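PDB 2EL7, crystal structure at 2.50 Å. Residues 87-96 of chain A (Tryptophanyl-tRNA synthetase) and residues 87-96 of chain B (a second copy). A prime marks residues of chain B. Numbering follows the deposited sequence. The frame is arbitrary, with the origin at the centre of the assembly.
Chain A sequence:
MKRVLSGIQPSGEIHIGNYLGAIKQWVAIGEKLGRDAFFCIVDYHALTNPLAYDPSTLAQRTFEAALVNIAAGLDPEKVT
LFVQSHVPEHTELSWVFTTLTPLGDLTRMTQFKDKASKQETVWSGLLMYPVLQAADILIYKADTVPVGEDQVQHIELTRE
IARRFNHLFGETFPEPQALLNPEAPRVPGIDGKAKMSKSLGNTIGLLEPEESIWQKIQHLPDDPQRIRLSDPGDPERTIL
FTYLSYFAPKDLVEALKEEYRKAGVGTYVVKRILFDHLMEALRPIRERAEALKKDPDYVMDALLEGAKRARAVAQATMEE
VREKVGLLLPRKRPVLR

Chain A (87-96) VPEHTELSWV
Chain B, residues 87-96: VPEHTELSWV

Two copies of one helix can pack tightly when a small residue marks the crossing, and tryptophanyl-tRNA synthetase offers a worked example. In each chain Val87 (phi/psi near -125/85) and Pro88 (near -63/-22, C-gamma endo) lead into a helix that runs through Val96. The two axes approach to 7.8 Å, with 77° between their N-to-C directions. The register is reciprocal: CA of Thr91 lies 5.2 Å from CA of Glu92′, and CA of Glu92 lies 5.3 Å from CA of Thr91′.

Backbone bonding sets up each helix. Thr91 N donates to Pro88 O at 2.9 Å, as Thr91′ N does to Pro88′ O, and Leu93 N reaches Glu89 O at 3.2 Å. His90 (chi1 83°) turns its ring back so that ND1 donates to Val87 O at 3.1 Å; the primed equivalent, ND1 of His90′ to Val87′ O, measures 3.3 Å.

Polar contact centres on the threonines, both in the p rotamer with CA-to-CB directed toward the partner. Their OG1 atoms, Thr91 to Thr91′, are 3.4 Å apart, at best a weak hydrogen bond. A water donates to Thr91 OG1 at 2.8 Å and, weakly, to Pro88′ O at 3.3 Å, linking the two chains.

Van der Waals packing supplies much of the remaining contact. Thr91 OG1 sits 3.0 Å from Glu92′ CA, and Thr91′ OG1 3.3 Å from Glu92 CA, so each hydroxyl lies against the opposing backbone. Glu92 and Glu92′ leave sideways with chi1 and chi2 both t; OE1 of Glu92 comes within 3.6 Å of Pro88′ CB, and OE2 of Glu92′ within 3.5 Å of Pro88 CB. Trp95 and Trp95′ (chi1 t, chi2 near -115°) contribute their CB atoms, 4.4 Å from Thr91′ CG2 and 4.2 Å from Thr91 CG2 respectively, while their indoles lead away. Altogether 338 Å² is buried.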

ATOM      1  N   VAL A  87      10.466   8.299  -1.018  1.00 25.54           N
ATOM      2  CA  VAL A  87       9.946   8.090  -2.365  1.00 28.53           C
ATOM      3  C   VAL A  87       8.726   7.190  -2.178  1.00 27.16           C
ATOM      4  O   VAL A  87       8.794   5.978  -2.294  1.00 39.73           O
ATOM      5  CB  VAL A  87      10.975   7.440  -3.266  1.00 19.57           C
ATOM      6  CG1 VAL A  87      10.431   7.344  -4.684  1.00 19.01           C
ATOM      7  CG2 VAL A  87      12.255   8.263  -3.220  1.00 16.36           C
ATOM      8  N   PRO A  88       7.584   7.799  -1.875  1.00 32.34           N
ATOM      9  CA  PRO A  88       6.299   7.142  -1.630  1.00 36.05           C
ATOM     10  C   PRO A  88       5.638   6.384  -2.778  1.00 39.16           C
ATOM     11  O   PRO A  88       4.754   5.561  -2.527  1.00 38.27           O
ATOM     12  CB  PRO A  88       5.441   8.299  -1.131  1.00 36.27           C
ATOM     13  CG  PRO A  88       5.905   9.416  -2.051  1.00 29.62           C
ATOM     14  CD  PRO A  88       7.414   9.265  -1.929  1.00 33.74           C
ATOM     15  N   GLU A  89       6.042   6.673  -4.020  1.00 30.56           N
ATOM     16  CA  GLU A  89       5.493   6.016  -5.199  1.00 18.84           C
ATOM     17  C   GLU A  89       5.472   4.490  -5.055  1.00 25.97           C
ATOM     18  O   GLU A  89       4.543   3.834  -5.517  1.00 23.19           O
ATOM     19  CB  GLU A  89       6.317   6.339  -6.467  1.00 32.67           C
ATOM     20  CG  GLU A  89       6.108   7.680  -7.163  1.00 26.41           C
ATOM     21  CD  GLU A  89       6.644   8.857  -6.385  1.00 32.95           C
ATOM     22  OE1 GLU A  89       7.565   8.681  -5.564  1.00 38.67           O
ATOM     23  OE2 GLU A  89       6.153   9.977  -6.609  1.00 41.28           O
ATOM     24  N   HIS A  90       6.491   3.902  -4.435  1.00 22.59           N
ATOM     25  CA  HIS A  90       6.466   2.460  -4.357  1.00 22.98           C
ATOM     26  C   HIS A  90       5.295   1.890  -3.585  1.00 25.30           C
ATOM     27  O   HIS A  90       4.910   0.748  -3.848  1.00 33.43           O
ATOM     28  CB  HIS A  90       7.822   1.878  -3.865  1.00 38.16           C
ATOM     29  CG  HIS A  90       8.007   1.873  -2.380  1.00 30.98           C
ATOM     30  ND1 HIS A  90       8.407   2.987  -1.676  1.00 35.25           N
ATOM     31  CD2 HIS A  90       7.831   0.891  -1.468  1.00 26.38           C
ATOM     32  CE1 HIS A  90       8.466   2.692  -0.390  1.00 39.01           C
ATOM     33  NE2 HIS A  90       8.120   1.425  -0.239  1.00 40.09           N
ATOM     34  N   THR A  91       4.704   2.651  -2.660  1.00 21.51           N
ATOM     35  CA  THR A  91       3.545   2.118  -1.933  1.00 25.40           C
ATOM     36  C   THR A  91       2.365   2.040  -2.854  1.00 12.06           C
ATOM     37  O   THR A  91       1.397   1.359  -2.560  1.00 30.02           O
ATOM     38  CB  THR A  91       3.070   2.963  -0.662  1.00 28.17           C
ATOM     39  OG1 THR A  91       2.627   4.271  -1.049  1.00 23.36           O
ATOM     40  CG2 THR A  91       4.162   3.039   0.373  1.00 20.39           C
ATOM     41  N   GLU A  92       2.417   2.776  -3.951  1.00 25.40           N
ATOM     42  CA  GLU A  92       1.323   2.756  -4.912  1.00 25.21           C
ATOM     43  C   GLU A  92       1.491   1.533  -5.823  1.00 30.00           C
ATOM     44  O   GLU A  92       0.526   0.805  -6.117  1.00 27.10           O
ATOM     45  CB  GLU A  92       1.324   4.024  -5.735  1.00 15.96           C
ATOM     46  CG  GLU A  92       0.187   4.077  -6.713  1.00 19.65           C
ATOM     47  CD  GLU A  92       0.281   5.260  -7.634  1.00 18.35           C
ATOM     48  OE1 GLU A  92       1.064   6.172  -7.315  1.00 28.77           O
ATOM     49  OE2 GLU A  92      -0.431   5.282  -8.671  1.00 28.55           O
ATOM     50  N   LEU A  93       2.730   1.312  -6.260  1.00 28.84           N
ATOM     51  CA  LEU A  93       3.058   0.169  -7.091  1.00 21.77           C
ATOM     52  C   LEU A  93       2.733  -1.041  -6.219  1.00 27.71           C
ATOM     53  O   LEU A  93       2.347  -2.116  -6.703  1.00 24.39           O
ATOM     54  CB  LEU A  93       4.554   0.181  -7.423  1.00 17.83           C
ATOM     55  CG  LEU A  93       5.019  -1.011  -8.244  1.00 10.63           C
ATOM     56  CD1 LEU A  93       4.106  -1.153  -9.466  1.00 19.61           C
ATOM     57  CD2 LEU A  93       6.470  -0.785  -8.681  1.00 17.15           C
ATOM     58  N   SER A  94       2.880  -0.835  -4.912  1.00 25.29           N
ATOM     59  CA  SER A  94       2.626  -1.890  -3.934  1.00 28.49           C
ATOM     60  C   SER A  94       1.184  -2.409  -3.978  1.00 26.55           C
ATOM     61  O   SER A  94       0.927  -3.614  -3.817  1.00 24.73           O
ATOM     62  CB  SER A  94       2.947  -1.375  -2.536  1.00 28.73           C
ATOM     63  OG  SER A  94       3.110  -2.456  -1.665  1.00 43.21           O
ATOM     64  N   TRP A  95       0.239  -1.500  -4.185  1.00 22.80           N
ATOM     65  CA  TRP A  95      -1.153  -1.912  -4.258  1.00 24.15           C
ATOM     66  C   TRP A  95      -1.336  -2.756  -5.504  1.00 24.37           C
ATOM     67  O   TRP A  95      -1.959  -3.823  -5.443  1.00 29.63           O
ATOM     68  CB  TRP A  95      -2.105  -0.706  -4.294  1.00 13.24           C
ATOM     69  CG  TRP A  95      -3.492  -1.106  -4.712  1.00 19.13           C
ATOM     70  CD1 TRP A  95      -4.164  -0.693  -5.825  1.00 21.34           C
ATOM     71  CD2 TRP A  95      -4.352  -2.049  -4.058  1.00 20.41           C
ATOM     72  NE1 TRP A  95      -5.389  -1.323  -5.908  1.00 23.36           N
ATOM     73  CE2 TRP A  95      -5.528  -2.157  -4.834  1.00 20.03           C
ATOM     74  CE3 TRP A  95      -4.245  -2.814  -2.891  1.00 23.27           C
ATOM     75  CZ2 TRP A  95      -6.585  -2.990  -4.482  1.00 25.43           C
ATOM     76  CZ3 TRP A  95      -5.307  -3.649  -2.539  1.00 21.27           C
ATOM     77  CH2 TRP A  95      -6.456  -3.728  -3.332  1.00 27.22           C
ATOM     78  N   VAL A  96      -0.781  -2.290  -6.627  1.00 28.60           N
ATOM     79  CA  VAL A  96      -0.905  -3.017  -7.896  1.00 27.24           C
ATOM     80  C   VAL A  96      -0.401  -4.429  -7.708  1.00 23.91           C
ATOM     81  O   VAL A  96      -1.101  -5.381  -8.007  1.00 25.36           O
ATOM     82  CB  VAL A  96      -0.117  -2.328  -9.055  1.00 19.82           C
ATOM     83  CG1 VAL A  96      -0.280  -3.135 -10.350  1.00 22.41           C
ATOM     84  CG2 VAL A  96      -0.649  -0.904  -9.273  1.00 13.58           C
TER
ATOM     85  N   VAL B  87      -5.243  10.642  -6.525  1.00 31.40           N
ATOM     86  CA  VAL B  87      -4.684  11.089  -5.252  1.00 27.81           C
ATOM     87  C   VAL B  87      -3.949   9.882  -4.669  1.00 31.33           C
ATOM     88  O   VAL B  87      -4.494   9.138  -3.863  1.00 36.17           O
ATOM     89  CB  VAL B  87      -5.772  11.497  -4.248  1.00 36.59           C
ATOM     90  CG1 VAL B  87      -5.106  11.967  -2.969  1.00 26.09           C
ATOM     91  CG2 VAL B  87      -6.675  12.585  -4.836  1.00 30.00           C
ATOM     92  N   PRO B  88      -2.689   9.685  -5.060  1.00 41.39           N
ATOM     93  CA  PRO B  88      -1.827   8.579  -4.624  1.00 38.39           C
ATOM     94  C   PRO B  88      -1.497   8.487  -3.134  1.00 40.60           C
ATOM     95  O   PRO B  88      -1.170   7.408  -2.620  1.00 39.98           O
ATOM     96  CB  PRO B  88      -0.576   8.791  -5.468  1.00 40.86           C
ATOM     97  CG  PRO B  88      -0.464  10.299  -5.473  1.00 39.73           C
ATOM     98  CD  PRO B  88      -1.904  10.669  -5.836  1.00 48.10           C
ATOM     99  N   GLU B  89      -1.547   9.613  -2.441  1.00 34.26           N
ATOM    100  CA  GLU B  89      -1.240   9.600  -1.024  1.00 27.80           C
ATOM    101  C   GLU B  89      -1.964   8.493  -0.263  1.00 28.39           C
ATOM    102  O   GLU B  89      -1.422   7.918   0.681  1.00 26.75           O
ATOM    103  CB  GLU B  89      -1.614  10.936  -0.370  1.00 33.60           C
ATOM    104  CG  GLU B  89      -0.637  12.072  -0.557  1.00 24.98           C
ATOM    105  CD  GLU B  89      -0.566  12.550  -1.970  1.00 30.50           C
ATOM    106  OE1 GLU B  89      -1.589  12.492  -2.680  1.00 27.73           O
ATOM    107  OE2 GLU B  89       0.518  13.006  -2.371  1.00 38.65           O
ATOM    108  N   HIS B  90      -3.176   8.149  -0.653  1.00 19.98           N
ATOM    109  CA  HIS B  90      -3.818   7.157   0.174  1.00 29.31           C
ATOM    110  C   HIS B  90      -3.291   5.749   0.095  1.00 25.10           C
ATOM    111  O   HIS B  90      -3.592   4.966   0.977  1.00 29.93           O
ATOM    112  CB  HIS B  90      -5.345   7.179   0.014  1.00 39.64           C
ATOM    113  CG  HIS B  90      -5.861   6.250  -1.027  1.00 34.63           C
ATOM    114  ND1 HIS B  90      -5.928   6.590  -2.356  1.00 38.21           N
ATOM    115  CD2 HIS B  90      -6.305   4.974  -0.934  1.00 35.09           C
ATOM    116  CE1 HIS B  90      -6.391   5.559  -3.042  1.00 57.06           C
ATOM    117  NE2 HIS B  90      -6.628   4.566  -2.200  1.00 39.74           N
ATOM    118  N   THR B  91      -2.511   5.402  -0.924  1.00 26.03           N
ATOM    119  CA  THR B  91      -1.968   4.045  -0.945  1.00 29.90           C
ATOM    120  C   THR B  91      -0.812   3.999   0.043  1.00 34.61           C
ATOM    121  O   THR B  91      -0.458   2.933   0.558  1.00 34.22           O
ATOM    122  CB  THR B  91      -1.431   3.617  -2.324  1.00 34.15           C
ATOM    123  OG1 THR B  91      -0.360   4.486  -2.718  1.00 39.81           O
ATOM    124  CG2 THR B  91      -2.544   3.612  -3.343  1.00 28.26           C
ATOM    125  N   GLU B  92      -0.212   5.162   0.289  1.00 32.66           N
ATOM    126  CA  GLU B  92       0.879   5.244   1.238  1.00 27.68           C
ATOM    127  C   GLU B  92       0.281   5.073   2.621  1.00 26.29           C
ATOM    128  O   GLU B  92       0.837   4.377   3.460  1.00 33.99           O
ATOM    129  CB  GLU B  92       1.601   6.591   1.152  1.00 20.41           C
ATOM    130  CG  GLU B  92       2.701   6.718   2.201  1.00 31.22           C
ATOM    131  CD  GLU B  92       3.352   8.087   2.229  1.00 35.96           C
ATOM    132  OE1 GLU B  92       4.174   8.332   3.147  1.00 34.98           O
ATOM    133  OE2 GLU B  92       3.049   8.911   1.335  1.00 34.13           O
ATOM    134  N   LEU B  93      -0.854   5.715   2.867  1.00 29.09           N
ATOM    135  CA  LEU B  93      -1.515   5.608   4.167  1.00 29.74           C
ATOM    136  C   LEU B  93      -1.990   4.168   4.326  1.00 30.28           C
ATOM    137  O   LEU B  93      -2.047   3.621   5.440  1.00 29.61           O
ATOM    138  CB  LEU B  93      -2.706   6.575   4.248  1.00 26.70           C
ATOM    139  CG  LEU B  93      -3.534   6.543   5.537  1.00 30.33           C
ATOM    140  CD1 LEU B  93      -2.645   6.845   6.780  1.00 28.02           C
ATOM    141  CD2 LEU B  93      -4.644   7.562   5.403  1.00 22.76           C
ATOM    142  N   SER B  94      -2.297   3.549   3.190  1.00 22.96           N
ATOM    143  CA  SER B  94      -2.759   2.169   3.172  1.00 24.75           C
ATOM    144  C   SER B  94      -1.699   1.204   3.737  1.00 25.26           C
ATOM    145  O   SER B  94      -2.023   0.232   4.447  1.00 24.44           O
ATOM    146  CB  SER B  94      -3.131   1.790   1.739  1.00 31.39           C
ATOM    147  OG  SER B  94      -3.777   0.539   1.698  1.00 47.70           O
ATOM    148  N   TRP B  95      -0.428   1.456   3.423  1.00 25.00           N
ATOM    149  CA  TRP B  95       0.631   0.593   3.947  1.00 22.41           C
ATOM    150  C   TRP B  95       0.672   0.754   5.441  1.00 16.34           C
ATOM    151  O   TRP B  95       0.807  -0.221   6.157  1.00 22.96           O
ATOM    152  CB  TRP B  95       2.017   0.946   3.386  1.00 18.55           C
ATOM    153  CG  TRP B  95       3.137   0.367   4.238  1.00 21.14           C
ATOM    154  CD1 TRP B  95       4.042   1.067   4.989  1.00 16.15           C
ATOM    155  CD2 TRP B  95       3.399  -1.028   4.497  1.00 17.00           C
ATOM    156  NE1 TRP B  95       4.851   0.199   5.702  1.00 20.10           N
ATOM    157  CE2 TRP B  95       4.476  -1.089   5.419  1.00 16.85           C
ATOM    158  CE3 TRP B  95       2.826  -2.223   4.044  1.00 19.04           C
ATOM    159  CZ2 TRP B  95       4.991  -2.301   5.899  1.00 18.83           C
ATOM    160  CZ3 TRP B  95       3.336  -3.437   4.517  1.00 20.21           C
ATOM    161  CH2 TRP B  95       4.413  -3.462   5.442  1.00 25.30           C
ATOM    162  N   VAL B  96       0.571   1.993   5.918  1.00 25.05           N
ATOM    163  CA  VAL B  96       0.598   2.227   7.370  1.00 26.14           C
ATOM    164  C   VAL B  96      -0.512   1.478   8.099  1.00 23.75           C
ATOM    165  O   VAL B  96      -0.252   0.861   9.125  1.00 30.41           O
ATOM    166  CB  VAL B  96       0.499   3.726   7.717  1.00 23.84           C
ATOM    167  CG1 VAL B  96       0.318   3.903   9.207  1.00 12.19           C
ATOM    168  CG2 VAL B  96       1.766   4.439   7.245  1.00 18.64           C
TER
HETATM  169  O   HOH W   1       2.016   6.472  -2.639  1.00 28.69           O